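Local coordinates for IPT/TIG domain-containing protein (Bacteroides thetaiotaomicron, PDB 3TC9) that is of unknown function but probably helps bind nutrients, joining an immunoglobulin-like IPT/TIG domain to a six-bladed beta-propeller, at residues A139-F144 against E272-F277; L152-V155 against T161-I164; I164-E169 against E408-F413; N206-T211 against K217-L222. All coordinates share one frame; numbering follows the deposited sequence.

Contact 1: A139-F144 against E272-F277; sequences AVWLSF and EFHIQF. With EDO (1,2-ethanediol), chain U.
Trp-141 drives the outer edge of its six-membered ring into the flat side of the His-274 imidazole. The two rings make a T-shaped pair, with centroids 4.8 Å apart and planes at 83°. Trp-141 CH2 comes within 3.4 Å of His-274 ND1, and Trp-141 CZ3 sits 3.7 Å above the plane of the imidazole, over its centre. His-274 was modelled in two conformers, and this geometry belongs to one of them. Turning the Trp-141 CG anti to the backbone N (chi1 -156°) carries the indole away from its own strand. A long, flat indole suits this place, because the CA atoms of Trp-141 and His-274 are 11.0 Å apart. Both strands are the innermost of their blades in a six-bladed beta-propeller, and the blades lie three places apart round the ring, so the indole reaches across the middle of the propeller. Gln-276, two residues beyond His-274 and on the same side of its strand, meets the indole from the opposite direction. Its amide is inclined to the indole plane, with Gln-276 OE1 3.6 Å from Trp-141 CH2. A polar side chain suits this buried place because its ends are engaged: Gln-276 OE1 accepts from the backbone N of Gly-337, while His-274 NE2 bonds to the carbonyl of Arg-335. Beside the indole lies a 1,2-ethanediol molecule, probably from the crystallisation liquor. Its O2 donates to Val-140 O at 2.6 Å, its O1 lies 3.7 Å from Trp-141 CE3, and it also bonds to the Arg-182 carbonyl and to Arg-335 NH1.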
loop_
_atom_site.group_PDB
_atom_site.type_symbol
_atom_site.label_atom_id
_atom_site.label_comp_id
_atom_site.label_asym_id
_atom_site.label_seq_id
_atom_site.Cartn_x
_atom_site.Cartn_y
_atom_site.Cartn_z
ATOM N N ALA B 139 -21.013 17.061 12.702
ATOM C CA ALA B 139 -20.569 16.089 11.696
ATOM C C ALA B 139 -20.300 14.799 12.445
ATOM O O ALA B 139 -19.147 14.459 12.734
ATOM C CB ALA B 139 -19.343 16.596 10.944
ATOM N N VAL B 140 -21.404 14.132 12.854
ATOM C CA VAL B 140 -21.382 12.928 13.709
ATOM C C VAL B 140 -21.128 11.652 12.901
ATOM O O VAL B 140 -20.725 10.637 13.469
ATOM C CB VAL B 140 -22.655 12.799 14.586
ATOM C CG1 VAL B 140 -22.886 14.065 15.405
ATOM C CG2 VAL B 140 -23.909 12.430 13.770
ATOM N N TRP B 141 -21.360 11.707 11.584
ATOM C CA TRP B 141 -21.180 10.547 10.725
ATOM C C TRP B 141 -20.773 11.039 9.373
ATOM O O TRP B 141 -21.413 11.942 8.841
ATOM C CB TRP B 141 -22.468 9.698 10.665
ATOM C CG TRP B 141 -22.227 8.270 10.312
ATOM C CD1 TRP B 141 -22.239 7.716 9.065
ATOM C CD2 TRP B 141 -21.914 7.202 11.228
ATOM N NE1 TRP B 141 -21.978 6.361 9.148
ATOM C CE2 TRP B 141 -21.801 6.020 10.465
ATOM C CE3 TRP B 141 -21.803 7.119 12.633
ATOM C CZ2 TRP B 141 -21.520 4.783 11.048
ATOM C CZ3 TRP B 141 -21.537 5.890 13.212
ATOM C CH2 TRP B 141 -21.398 4.738 12.423
ATOM N N LEU B 142 -19.642 10.527 8.867
ATOM C CA LEU B 142 -19.092 10.933 7.575
ATOM C C LEU B 142 -19.148 9.740 6.625
ATOM O O LEU B 142 -18.804 8.627 7.035
ATOM C CB LEU B 142 -17.651 11.458 7.743
ATOM C CG LEU B 142 -17.510 12.825 8.413
ATOM C CD1 LEU B 142 -16.106 13.042 8.957
ATOM C CD2 LEU B 142 -17.790 13.929 7.437
ATOM N N SER B 143 -19.630 9.957 5.373
ATOM C CA SER B 143 -19.784 8.881 4.387
ATOM C C SER B 143 -19.651 9.395 2.963
ATOM O O SER B 143 -20.383 10.307 2.548
ATOM C CB SER B 143 -21.136 8.196 4.563
ATOM O OG SER B 143 -21.364 7.217 3.567
ATOM N N PHE B 144 -18.715 8.796 2.215
ATOM C CA PHE B 144 -18.522 9.109 0.806
ATOM C C PHE B 144 -19.644 8.503 -0.015
ATOM O O PHE B 144 -20.182 7.458 0.342
ATOM C CB PHE B 144 -17.164 8.561 0.307
ATOM C CG PHE B 144 -16.013 9.491 0.554
ATOM C CD1 PHE B 144 -15.879 10.672 -0.180
ATOM C CD2 PHE B 144 -15.071 9.213 1.546
ATOM C CE1 PHE B 144 -14.835 11.558 0.078
ATOM C CE2 PHE B 144 -14.017 10.098 1.801
ATOM C CZ PHE B 144 -13.910 11.263 1.066
ATOM N N GLU B 272 -27.146 1.895 23.740
ATOM C CA GLU B 272 -26.955 2.807 22.620
ATOM C C GLU B 272 -25.792 2.315 21.789
ATOM O O GLU B 272 -24.655 2.334 22.271
ATOM C CB GLU B 272 -26.718 4.246 23.123
ATOM C CG GLU B 272 -26.485 5.264 22.015
ATOM C CD GLU B 272 -26.131 6.676 22.450
ATOM O OE1 GLU B 272 -25.809 6.882 23.643
ATOM O OE2 GLU B 272 -26.153 7.580 21.586
ATOM N N PHE B 273 -26.064 1.829 20.558
ATOM C CA PHE B 273 -24.973 1.315 19.730
ATOM C C PHE B 273 -25.200 1.442 18.217
ATOM O O PHE B 273 -26.340 1.549 17.761
ATOM C CB PHE B 273 -24.669 -0.174 20.068
ATOM C CG PHE B 273 -25.779 -1.173 19.824
ATOM C CD1 PHE B 273 -25.901 -1.818 18.590
ATOM C CD2 PHE B 273 -26.680 -1.500 20.836
ATOM C CE1 PHE B 273 -26.925 -2.761 18.366
ATOM C CE2 PHE B 273 -27.715 -2.426 20.609
ATOM C CZ PHE B 273 -27.819 -3.064 19.381
ATOM N N HIS B 274 -24.070 1.410 17.457
ATOM C CA HIS B 274 -24.133 1.369 16.008
ATOM C C HIS B 274 -23.398 0.096 15.543
ATOM O O HIS B 274 -22.675 -0.539 16.324
ATOM C CB HIS B 274 -23.633 2.666 15.330
ATOM C CG HIS B 274 -22.238 3.066 15.672
ATOM N ND1 HIS B 274 -21.154 2.532 15.004
ATOM C CD2 HIS B 274 -21.796 3.960 16.581
ATOM C CE1 HIS B 274 -20.090 3.108 15.532
ATOM N NE2 HIS B 274 -20.425 3.964 16.493
ATOM N N ILE B 275 -23.673 -0.315 14.295
ATOM C CA ILE B 275 -23.150 -1.512 13.631
ATOM C C ILE B 275 -22.323 -1.021 12.437
ATOM O O ILE B 275 -22.786 -0.174 11.673
ATOM C CB ILE B 275 -24.308 -2.469 13.189
ATOM C CG1 ILE B 275 -25.213 -2.876 14.383
ATOM C CG2 ILE B 275 -23.762 -3.706 12.415
ATOM C CD1 ILE B 275 -26.635 -3.384 14.004
ATOM N N GLN B 276 -21.098 -1.503 12.317
ATOM C CA GLN B 276 -20.196 -1.154 11.247
ATOM C C GLN B 276 -19.566 -2.415 10.713
ATOM O O GLN B 276 -18.846 -3.100 11.444
ATOM C CB GLN B 276 -19.141 -0.165 11.725
ATOM C CG GLN B 276 -19.734 1.182 12.094
ATOM C CD GLN B 276 -18.739 2.274 12.016
ATOM O OE1 GLN B 276 -18.357 2.866 13.026
ATOM N NE2 GLN B 276 -18.313 2.566 10.809
ATOM N N PHE B 277 -19.844 -2.715 9.436
ATOM C CA PHE B 277 -19.330 -3.894 8.758
ATOM C C PHE B 277 -17.933 -3.706 8.242
ATOM O O PHE B 277 -17.623 -2.672 7.635
ATOM C CB PHE B 277 -20.215 -4.277 7.558
ATOM C CG PHE B 277 -21.427 -5.093 7.894
ATOM C CD1 PHE B 277 -21.317 -6.451 8.172
ATOM C CD2 PHE B 277 -22.690 -4.516 7.901
ATOM C CE1 PHE B 277 -22.448 -7.206 8.486
ATOM C CE2 PHE B 277 -23.822 -5.269 8.218
ATOM C CZ PHE B 277 -23.693 -6.607 8.509
HETATM C C1 EDO U . -23.405 9.113 16.220
HETATM O O1 EDO U . -24.124 8.493 15.162
HETATM C C2 EDO U . -21.979 8.592 16.133
HETATM O O2 EDO U . -21.072 9.674 15.902
#

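Contact 2: L152-V155 against T161-I164; sequences LYLV and TRLI
Tyr-153 and Leu-163 face each other as a non-hydrogen-bonded pair in the antiparallel hairpin of strands 151-156 and 159-165. Along the tyrosine, CB passes 4.0 Å from Arg-162 O, and CD1 still lies near that carbonyl. Farther out, CE1 meets Leu-163 CB at 3.9 Å. CZ then reaches Leu-163 CD1 at 3.7 Å, and the hydroxyl OH is 4.1 Å from the same methyl. Leu-163 CD1 therefore rests over one ring face, a CH-pi contact displaced toward the rim. The leucine gets there with CG anti to its backbone N (chi1 168°), which leans the branch across the ring. The hydrogen-bonded pairs flank this one: Leu-152 and Ile-164 exchange two nearly straight bonds, and Leu-154 with Arg-162 two more bent ones. On the opposite face of the sheet Ile-164 CD1 touches Leu-154 CD2 at 3.8 Å and Leu-152 CD2 at 4.1 Å, and beta-branched isoleucine fills this spot between two leucines. Arg-162 shares that face, lending its CB to Leu-154 while its guanidinium leads off to Asp-127 and the carbonyl of Lys-126. These are the second and third strands of a propeller blade counted from the centre. Two paired backbones fix the register, and apolar carbon on both faces suits a sheet packed between neighbouring blades; the one charged group is probably tolerated because its partners lie close by.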
loop_
_atom_site.group_PDB
_atom_site.type_symbol
_atom_site.label_atom_id
_atom_site.label_comp_id
_atom_site.label_asym_id
_atom_site.label_seq_id
_atom_site.Cartn_x
_atom_site.Cartn_y
_atom_site.Cartn_z
ATOM N N LEU B 152 -18.624 13.902 -0.339
ATOM C CA LEU B 152 -18.537 13.439 1.039
ATOM C C LEU B 152 -19.755 13.966 1.805
ATOM O O LEU B 152 -19.909 15.176 1.973
ATOM C CB LEU B 152 -17.206 13.894 1.684
ATOM C CG LEU B 152 -17.010 13.588 3.196
ATOM C CD1 LEU B 152 -17.091 12.081 3.478
ATOM C CD2 LEU B 152 -15.713 14.173 3.681
ATOM N N TYR B 153 -20.623 13.057 2.254
ATOM C CA TYR B 153 -21.817 13.435 3.007
ATOM C C TYR B 153 -21.562 13.340 4.500
ATOM O O TYR B 153 -20.732 12.532 4.955
ATOM C CB TYR B 153 -23.021 12.558 2.609
ATOM C CG TYR B 153 -23.520 12.852 1.213
ATOM C CD1 TYR B 153 -24.448 13.862 0.983
ATOM C CD2 TYR B 153 -23.026 12.155 0.114
ATOM C CE1 TYR B 153 -24.883 14.166 -0.305
ATOM C CE2 TYR B 153 -23.473 12.432 -1.176
ATOM C CZ TYR B 153 -24.413 13.432 -1.380
ATOM O OH TYR B 153 -24.855 13.717 -2.646
ATOM N N LEU B 154 -22.293 14.159 5.262
ATOM C CA LEU B 154 -22.222 14.192 6.722
ATOM C C LEU B 154 -23.619 14.417 7.299
ATOM O O LEU B 154 -24.436 15.089 6.671
ATOM C CB LEU B 154 -21.216 15.261 7.238
ATOM C CG LEU B 154 -21.528 16.775 7.013
ATOM C CD1 LEU B 154 -22.391 17.369 8.157
ATOM C CD2 LEU B 154 -20.255 17.584 6.972
ATOM N N VAL B 155 -23.881 13.885 8.501
ATOM C CA VAL B 155 -25.118 14.098 9.249
ATOM C C VAL B 155 -24.685 14.748 10.554
ATOM O O VAL B 155 -23.577 14.496 11.005
ATOM C CB VAL B 155 -26.020 12.846 9.442
ATOM C CG1 VAL B 155 -26.636 12.406 8.118
ATOM C CG2 VAL B 155 -25.286 11.694 10.124
ATOM N N THR B 161 -28.062 17.720 7.267
ATOM C CA THR B 161 -27.322 16.772 6.456
ATOM C C THR B 161 -26.671 17.624 5.394
ATOM O O THR B 161 -27.347 18.432 4.750
ATOM C CB THR B 161 -28.241 15.677 5.934
ATOM O OG1 THR B 161 -28.802 15.016 7.073
ATOM C CG2 THR B 161 -27.501 14.667 5.049
ATOM N N ARG B 162 -25.349 17.532 5.274
ATOM C CA ARG B 162 -24.657 18.410 4.358
ATOM C C ARG B 162 -23.751 17.635 3.408
ATOM O O ARG B 162 -23.535 16.433 3.585
ATOM C CB ARG B 162 -23.882 19.469 5.160
ATOM C CG ARG B 162 -24.835 20.333 6.003
ATOM C CD ARG B 162 -24.169 21.527 6.618
ATOM N NE ARG B 162 -23.786 22.498 5.603
ATOM C CZ ARG B 162 -23.247 23.683 5.869
ATOM N NH1 ARG B 162 -23.016 24.048 7.124
ATOM N NH2 ARG B 162 -22.940 24.511 4.884
ATOM N N LEU B 163 -23.267 18.331 2.351
ATOM C CA LEU B 163 -22.396 17.751 1.340
ATOM C C LEU B 163 -21.117 18.570 1.190
ATOM O O LEU B 163 -21.174 19.788 1.033
ATOM C CB LEU B 163 -23.150 17.655 -0.009
ATOM C CG LEU B 163 -22.330 17.347 -1.254
ATOM C CD1 LEU B 163 -21.747 15.933 -1.200
ATOM C CD2 LEU B 163 -23.126 17.597 -2.521
ATOM N N ILE B 164 -19.968 17.880 1.237
ATOM C CA ILE B 164 -18.629 18.414 0.977
ATOM C C ILE B 164 -18.271 17.915 -0.412
ATOM O O ILE B 164 -18.037 16.711 -0.595
ATOM C CB ILE B 164 -17.579 18.017 2.061
ATOM C CG1 ILE B 164 -17.903 18.653 3.448
ATOM C CG2 ILE B 164 -16.151 18.347 1.606
ATOM C CD1 ILE B 164 -17.308 17.876 4.628
#

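Contact 3: I164-E169 against E408-F413; sequences IDFEKE and EERECF
Phe-166 and Arg-410 lie flat against each other, with the ring and guanidinium planes only 11° apart. Arg-410 CZ hovers 3.9 Å from the ring centroid, displaced toward the rim where CB joins, as a cation-pi contact. Arg-410 NH2 overshoots the ring to reach Phe-166 CB at 3.5 Å, and Arg-410 NE lies over Phe-166 CD2 at 3.6 Å. An aliphatic stem extended from CG to NE lets the arginine lay both its CD and its charged end over the same ring face. From the other side of the guanidinium comes Glu-409 OE1, 4.0 Å above the plane, and Arg-410 NH1 pairs with Asp-407 and the carbonyl of His-149, which probably fixes the rotation of the group. With an alanine here, Asp-407 would probably lose its ion pair and this face of Phe-166 its cover. Just before the phenylalanine, Asp-165 OD1 takes the N-H of Lys-168 at 3.2 Å, an Asx motif that shapes the turn leading from strand 159-165. The Arg-410 turn forms a G1 beta bulge, and the stack joins hairpin turns of adjacent propeller blades, the second closed in Velcro fashion where strand 107-113, the propeller's first, pairs with strand 422-428.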
loop_
_atom_site.group_PDB
_atom_site.type_symbol
_atom_site.label_atom_id
_atom_site.label_comp_id
_atom_site.label_asym_id
_atom_site.label_seq_id
_atom_site.Cartn_x
_atom_site.Cartn_y
_atom_site.Cartn_z
ATOM N N ILE B 164 -19.968 17.880 1.237
ATOM C CA ILE B 164 -18.629 18.414 0.977
ATOM C C ILE B 164 -18.271 17.915 -0.412
ATOM O O ILE B 164 -18.037 16.711 -0.595
ATOM C CB ILE B 164 -17.579 18.017 2.061
ATOM C CG1 ILE B 164 -17.903 18.653 3.448
ATOM C CG2 ILE B 164 -16.151 18.347 1.606
ATOM C CD1 ILE B 164 -17.308 17.876 4.628
ATOM N N ASP B 165 -18.322 18.817 -1.399
ATOM C CA ASP B 165 -18.049 18.507 -2.805
ATOM C C ASP B 165 -16.623 18.931 -3.115
ATOM O O ASP B 165 -16.337 20.130 -3.152
ATOM C CB ASP B 165 -19.078 19.221 -3.703
ATOM C CG ASP B 165 -18.986 18.935 -5.198
ATOM O OD1 ASP B 165 -17.920 18.444 -5.656
ATOM O OD2 ASP B 165 -19.974 19.213 -5.915
ATOM N N PHE B 166 -15.717 17.952 -3.301
ATOM C CA PHE B 166 -14.293 18.222 -3.546
ATOM C C PHE B 166 -14.020 18.771 -4.935
ATOM O O PHE B 166 -13.021 19.461 -5.114
ATOM C CB PHE B 166 -13.464 16.961 -3.345
ATOM C CG PHE B 166 -13.261 16.586 -1.902
ATOM C CD1 PHE B 166 -14.167 15.752 -1.246
ATOM C CD2 PHE B 166 -12.136 17.015 -1.207
ATOM C CE1 PHE B 166 -13.973 15.389 0.092
ATOM C CE2 PHE B 166 -11.925 16.625 0.121
ATOM C CZ PHE B 166 -12.853 15.825 0.764
ATOM N N GLU B 167 -14.873 18.427 -5.916
ATOM C CA GLU B 167 -14.732 18.856 -7.305
ATOM C C GLU B 167 -15.029 20.345 -7.428
ATOM O O GLU B 167 -14.221 21.073 -7.994
ATOM C CB GLU B 167 -15.654 18.029 -8.221
ATOM C CG GLU B 167 -15.520 18.366 -9.703
ATOM C CD GLU B 167 -16.597 17.827 -10.632
ATOM O OE1 GLU B 167 -17.723 17.547 -10.158
ATOM O OE2 GLU B 167 -16.322 17.730 -11.851
ATOM N N LYS B 168 -16.170 20.790 -6.878
ATOM C CA LYS B 168 -16.591 22.188 -6.917
ATOM C C LYS B 168 -16.005 23.028 -5.757
ATOM O O LYS B 168 -16.095 24.258 -5.809
ATOM C CB LYS B 168 -18.130 22.270 -6.898
ATOM C CG LYS B 168 -18.814 21.514 -8.041
ATOM C CD LYS B 168 -18.601 22.167 -9.397
ATOM N N GLU B 169 -15.388 22.377 -4.740
ATOM C CA GLU B 169 -14.864 22.994 -3.510
ATOM C C GLU B 169 -15.986 23.841 -2.888
ATOM O O GLU B 169 -15.834 25.047 -2.649
ATOM C CB GLU B 169 -13.570 23.785 -3.745
ATOM C CG GLU B 169 -12.422 22.903 -4.203
ATOM C CD GLU B 169 -11.058 23.562 -4.309
ATOM O OE1 GLU B 169 -10.997 24.793 -4.530
ATOM O OE2 GLU B 169 -10.046 22.832 -4.217
ATOM N N GLU B 408 -9.054 6.771 0.995
ATOM C CA GLU B 408 -7.994 5.971 0.363
ATOM C C GLU B 408 -7.335 6.689 -0.824
ATOM O O GLU B 408 -6.135 6.568 -0.997
ATOM C CB GLU B 408 -8.531 4.603 -0.086
ATOM C CG GLU B 408 -8.860 3.695 1.087
ATOM C CD GLU B 408 -9.269 2.272 0.755
ATOM O OE1 GLU B 408 -8.375 1.430 0.499
ATOM O OE2 GLU B 408 -10.483 1.979 0.847
ATOM N N GLU B 409 -8.108 7.453 -1.600
ATOM C CA GLU B 409 -7.625 8.186 -2.772
ATOM C C GLU B 409 -6.816 9.441 -2.355
ATOM O O GLU B 409 -5.760 9.716 -2.929
ATOM C CB GLU B 409 -8.822 8.559 -3.666
ATOM C CG GLU B 409 -8.476 9.150 -5.034
ATOM C CD GLU B 409 -9.156 10.469 -5.372
ATOM O OE1 GLU B 409 -10.398 10.475 -5.549
ATOM O OE2 GLU B 409 -8.441 11.494 -5.483
ATOM N N ARG B 410 -7.291 10.185 -1.345
ATOM C CA ARG B 410 -6.617 11.391 -0.865
ATOM C C ARG B 410 -5.612 11.063 0.252
ATOM O O ARG B 410 -4.876 11.949 0.665
ATOM C CB ARG B 410 -7.641 12.463 -0.430
ATOM C CG ARG B 410 -8.379 13.039 -1.640
ATOM C CD ARG B 410 -9.553 13.951 -1.339
ATOM N NE ARG B 410 -10.341 14.176 -2.554
ATOM C CZ ARG B 410 -11.457 13.525 -2.879
ATOM N NH1 ARG B 410 -11.963 12.609 -2.066
ATOM N NH2 ARG B 410 -12.084 13.800 -4.016
ATOM N N GLU B 411 -5.535 9.787 0.684
ATOM C CA GLU B 411 -4.620 9.226 1.710
ATOM C C GLU B 411 -4.648 10.028 3.028
ATOM O O GLU B 411 -3.607 10.374 3.588
ATOM C CB GLU B 411 -3.191 9.101 1.167
ATOM C CG GLU B 411 -3.074 8.127 0.004
ATOM C CD GLU B 411 -1.804 8.273 -0.807
ATOM O OE1 GLU B 411 -1.699 9.252 -1.583
ATOM O OE2 GLU B 411 -0.912 7.407 -0.665
ATOM N N CYS B 412 -5.851 10.298 3.528
ATOM C CA CYS B 412 -6.007 11.062 4.760
ATOM C C CYS B 412 -7.301 10.691 5.463
ATOM O O CYS B 412 -8.167 10.062 4.876
ATOM C CB CYS B 412 -5.971 12.561 4.449
ATOM S SG CYS B 412 -7.358 13.142 3.433
ATOM N N PHE B 413 -7.429 11.142 6.701
ATOM C CA PHE B 413 -8.617 11.046 7.535
ATOM C C PHE B 413 -9.306 12.386 7.592
ATOM O O PHE B 413 -8.638 13.414 7.630
ATOM C CB PHE B 413 -8.267 10.614 8.982
ATOM C CG PHE B 413 -7.641 9.248 9.127
ATOM C CD1 PHE B 413 -6.266 9.070 8.948
ATOM C CD2 PHE B 413 -8.425 8.133 9.444
ATOM C CE1 PHE B 413 -5.689 7.804 9.065
ATOM C CE2 PHE B 413 -7.842 6.871 9.583
ATOM C CZ PHE B 413 -6.480 6.714 9.378
#

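Contact 4: N206-T211 against K217-L222; sequences NNYILT and KVITEL
A beta hairpin forms the outer half of a four-stranded propeller blade, strand 219-224 being its rim strand and strand 205-211 the next one in. Ile-209 and Thr-220 are the hydrogen-bonded pair: Ile-209 N donates to Thr-220 O at 2.7 Å in a nearly straight bond, while the return bond from Thr-220 N is longer and bent to 135°. Leu-222 N adds a third rung to Asn-207 O at 2.8 Å. Near the turn a water takes over, donating to Ile-209 O and Val-218 O and accepting from Thr-220 OG1, so the threonine hydroxyl helps bridge the widening strands. On one face Tyr-208 CG, anti to the carbonyl carbon (chi1 -65°), sets the ring obliquely against Ile-219, with Tyr-208 CD2 3.7 Å from Ile-219 CG1. Swapping the tyrosine for a glycine would probably open a gap beside Ile-219 and strip its CG1 and CD1 of cover from the neighbouring strand. Leu-210 occupies the same face, and its CD2 presses on Val-218 O at 3.4 Å and on Ile-219 CB at 3.9 Å. The other face has Ile-209 CG2 against Thr-220 CB at 3.7 Å and, less tightly, Ile-209 CD1 toward Leu-222 CD1. Beta-branched residues suit extended strands, and the polar Thr-220 and Glu-221 suit the exposed rim: pairing here rests on backbone bonds and a water, with apolar contacts on both faces.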
loop_
_atom_site.group_PDB
_atom_site.type_symbol
_atom_site.label_atom_id
_atom_site.label_comp_id
_atom_site.label_asym_id
_atom_site.label_seq_id
_atom_site.Cartn_x
_atom_site.Cartn_y
_atom_site.Cartn_z
ATOM N N ASN B 206 -37.687 5.709 11.927
ATOM C CA ASN B 206 -36.303 5.620 12.404
ATOM C C ASN B 206 -35.388 5.682 11.200
ATOM O O ASN B 206 -34.345 6.296 11.293
ATOM C CB ASN B 206 -36.022 4.372 13.273
ATOM C CG ASN B 206 -36.462 3.010 12.738
ATOM O OD1 ASN B 206 -36.886 2.853 11.585
ATOM N ND2 ASN B 206 -36.365 1.976 13.581
ATOM N N ASN B 207 -35.807 5.108 10.057
ATOM C CA ASN B 207 -35.008 5.074 8.834
ATOM C C ASN B 207 -35.729 5.729 7.671
ATOM O O ASN B 207 -36.884 5.436 7.385
ATOM C CB ASN B 207 -34.616 3.629 8.481
ATOM C CG ASN B 207 -33.695 3.028 9.514
ATOM O OD1 ASN B 207 -32.627 3.573 9.810
ATOM N ND2 ASN B 207 -34.104 1.930 10.127
ATOM N N TYR B 208 -35.033 6.659 7.037
ATOM C CA TYR B 208 -35.474 7.434 5.888
ATOM C C TYR B 208 -34.600 7.093 4.707
ATOM O O TYR B 208 -33.420 6.799 4.889
ATOM C CB TYR B 208 -35.394 8.952 6.174
ATOM C CG TYR B 208 -36.320 9.440 7.265
ATOM C CD1 TYR B 208 -35.909 9.466 8.597
ATOM C CD2 TYR B 208 -37.595 9.911 6.966
ATOM C CE1 TYR B 208 -36.750 9.933 9.604
ATOM C CE2 TYR B 208 -38.445 10.384 7.965
ATOM C CZ TYR B 208 -38.019 10.390 9.284
ATOM O OH TYR B 208 -38.855 10.826 10.282
ATOM N N ILE B 209 -35.163 7.163 3.500
ATOM C CA ILE B 209 -34.445 6.895 2.261
ATOM C C ILE B 209 -34.425 8.183 1.398
ATOM O O ILE B 209 -35.443 8.866 1.268
ATOM C CB ILE B 209 -35.042 5.645 1.549
ATOM C CG1 ILE B 209 -34.090 5.054 0.519
ATOM C CG2 ILE B 209 -36.480 5.817 1.022
ATOM C CD1 ILE B 209 -34.235 3.523 0.353
ATOM N N LEU B 210 -33.235 8.567 0.922
ATOM C CA LEU B 210 -33.041 9.741 0.070
ATOM C C LEU B 210 -32.573 9.258 -1.285
ATOM O O LEU B 210 -31.475 8.717 -1.413
ATOM C CB LEU B 210 -32.052 10.768 0.670
ATOM C CG LEU B 210 -32.498 11.584 1.887
ATOM C CD1 LEU B 210 -31.369 12.381 2.422
ATOM C CD2 LEU B 210 -33.575 12.574 1.537
ATOM N N THR B 211 -33.439 9.401 -2.278
ATOM C CA THR B 211 -33.245 8.991 -3.668
ATOM C C THR B 211 -32.134 9.833 -4.371
ATOM O O THR B 211 -32.053 11.050 -4.178
ATOM C CB THR B 211 -34.604 9.075 -4.395
ATOM O OG1 THR B 211 -34.405 9.049 -5.805
ATOM C CG2 THR B 211 -35.424 10.311 -4.002
ATOM N N LYS B 217 -32.393 14.938 -2.061
ATOM C CA LYS B 217 -33.154 15.994 -1.380
ATOM C C LYS B 217 -34.624 15.583 -1.056
ATOM O O LYS B 217 -35.169 16.113 -0.079
ATOM C CB LYS B 217 -33.113 17.314 -2.180
ATOM C CG LYS B 217 -31.708 17.926 -2.251
ATOM C CD LYS B 217 -31.734 19.440 -2.146
ATOM C CE LYS B 217 -31.067 20.128 -3.312
ATOM N NZ LYS B 217 -31.892 20.072 -4.548
ATOM N N VAL B 218 -35.240 14.642 -1.836
ATOM C CA VAL B 218 -36.608 14.142 -1.591
ATOM C C VAL B 218 -36.516 12.914 -0.649
ATOM O O VAL B 218 -35.792 11.965 -0.946
ATOM C CB VAL B 218 -37.378 13.831 -2.905
ATOM C CG1 VAL B 218 -38.724 13.149 -2.637
ATOM C CG2 VAL B 218 -37.574 15.096 -3.731
ATOM N N ILE B 219 -37.244 12.960 0.484
ATOM C CA ILE B 219 -37.261 11.926 1.523
ATOM C C ILE B 219 -38.496 11.027 1.450
ATOM O O ILE B 219 -39.569 11.441 0.996
ATOM C CB ILE B 219 -37.172 12.611 2.916
ATOM C CG1 ILE B 219 -36.521 11.729 3.974
ATOM C CG2 ILE B 219 -38.506 13.270 3.390
ATOM C CD1 ILE B 219 -35.826 12.503 5.023
ATOM N N THR B 220 -38.330 9.791 1.951
ATOM C CA THR B 220 -39.358 8.758 2.073
ATOM C C THR B 220 -38.995 7.927 3.294
ATOM O O THR B 220 -37.817 7.722 3.573
ATOM C CB THR B 220 -39.488 7.918 0.782
ATOM O OG1 THR B 220 -39.565 8.781 -0.349
ATOM C CG2 THR B 220 -40.708 6.991 0.789
ATOM N N GLU B 221 -40.001 7.487 4.034
ATOM C CA GLU B 221 -39.845 6.652 5.215
ATOM C C GLU B 221 -39.568 5.218 4.745
ATOM O O GLU B 221 -40.155 4.783 3.753
ATOM C CB GLU B 221 -41.132 6.770 6.051
ATOM C CG GLU B 221 -41.370 5.735 7.132
ATOM C CD GLU B 221 -42.839 5.595 7.485
ATOM O OE1 GLU B 221 -43.501 6.630 7.741
ATOM O OE2 GLU B 221 -43.337 4.445 7.467
ATOM N N LEU B 222 -38.644 4.505 5.421
ATOM C CA LEU B 222 -38.299 3.118 5.090
ATOM C C LEU B 222 -38.865 2.167 6.161
ATOM O O LEU B 222 -39.498 1.163 5.822
ATOM C CB LEU B 222 -36.773 2.960 4.932
ATOM C CG LEU B 222 -36.253 1.609 4.466
ATOM C CD1 LEU B 222 -36.532 1.374 2.989
ATOM C CD2 LEU B 222 -34.790 1.509 4.726
HETATM O O HOH W 1 -36.871 9.094 -1.124
#

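Overall arrangement
Contacts 1, 2 and 3 meet in a single blade of the propeller. Strand 141-145 of contact 1 is bonded to strand 151-156 of contact 2, and contacts 2 and 3 share Ile-164, their centres 12 Å apart. Phe-144 closes the triangle: its CE1 packs 3.7 Å from Arg-410 NH1 and 3.9 Å from Phe-166 CE1. Contact 1 thus looks inward across the ring, contact 2 builds the blade and contact 3 ties it to the neighbour on one side. Contact 4 belongs to the next blade on the other side, with nearest atoms about 5 Å from contact 2. The ethanediol lies at contact 1 and does not by itself mark a natural binding site.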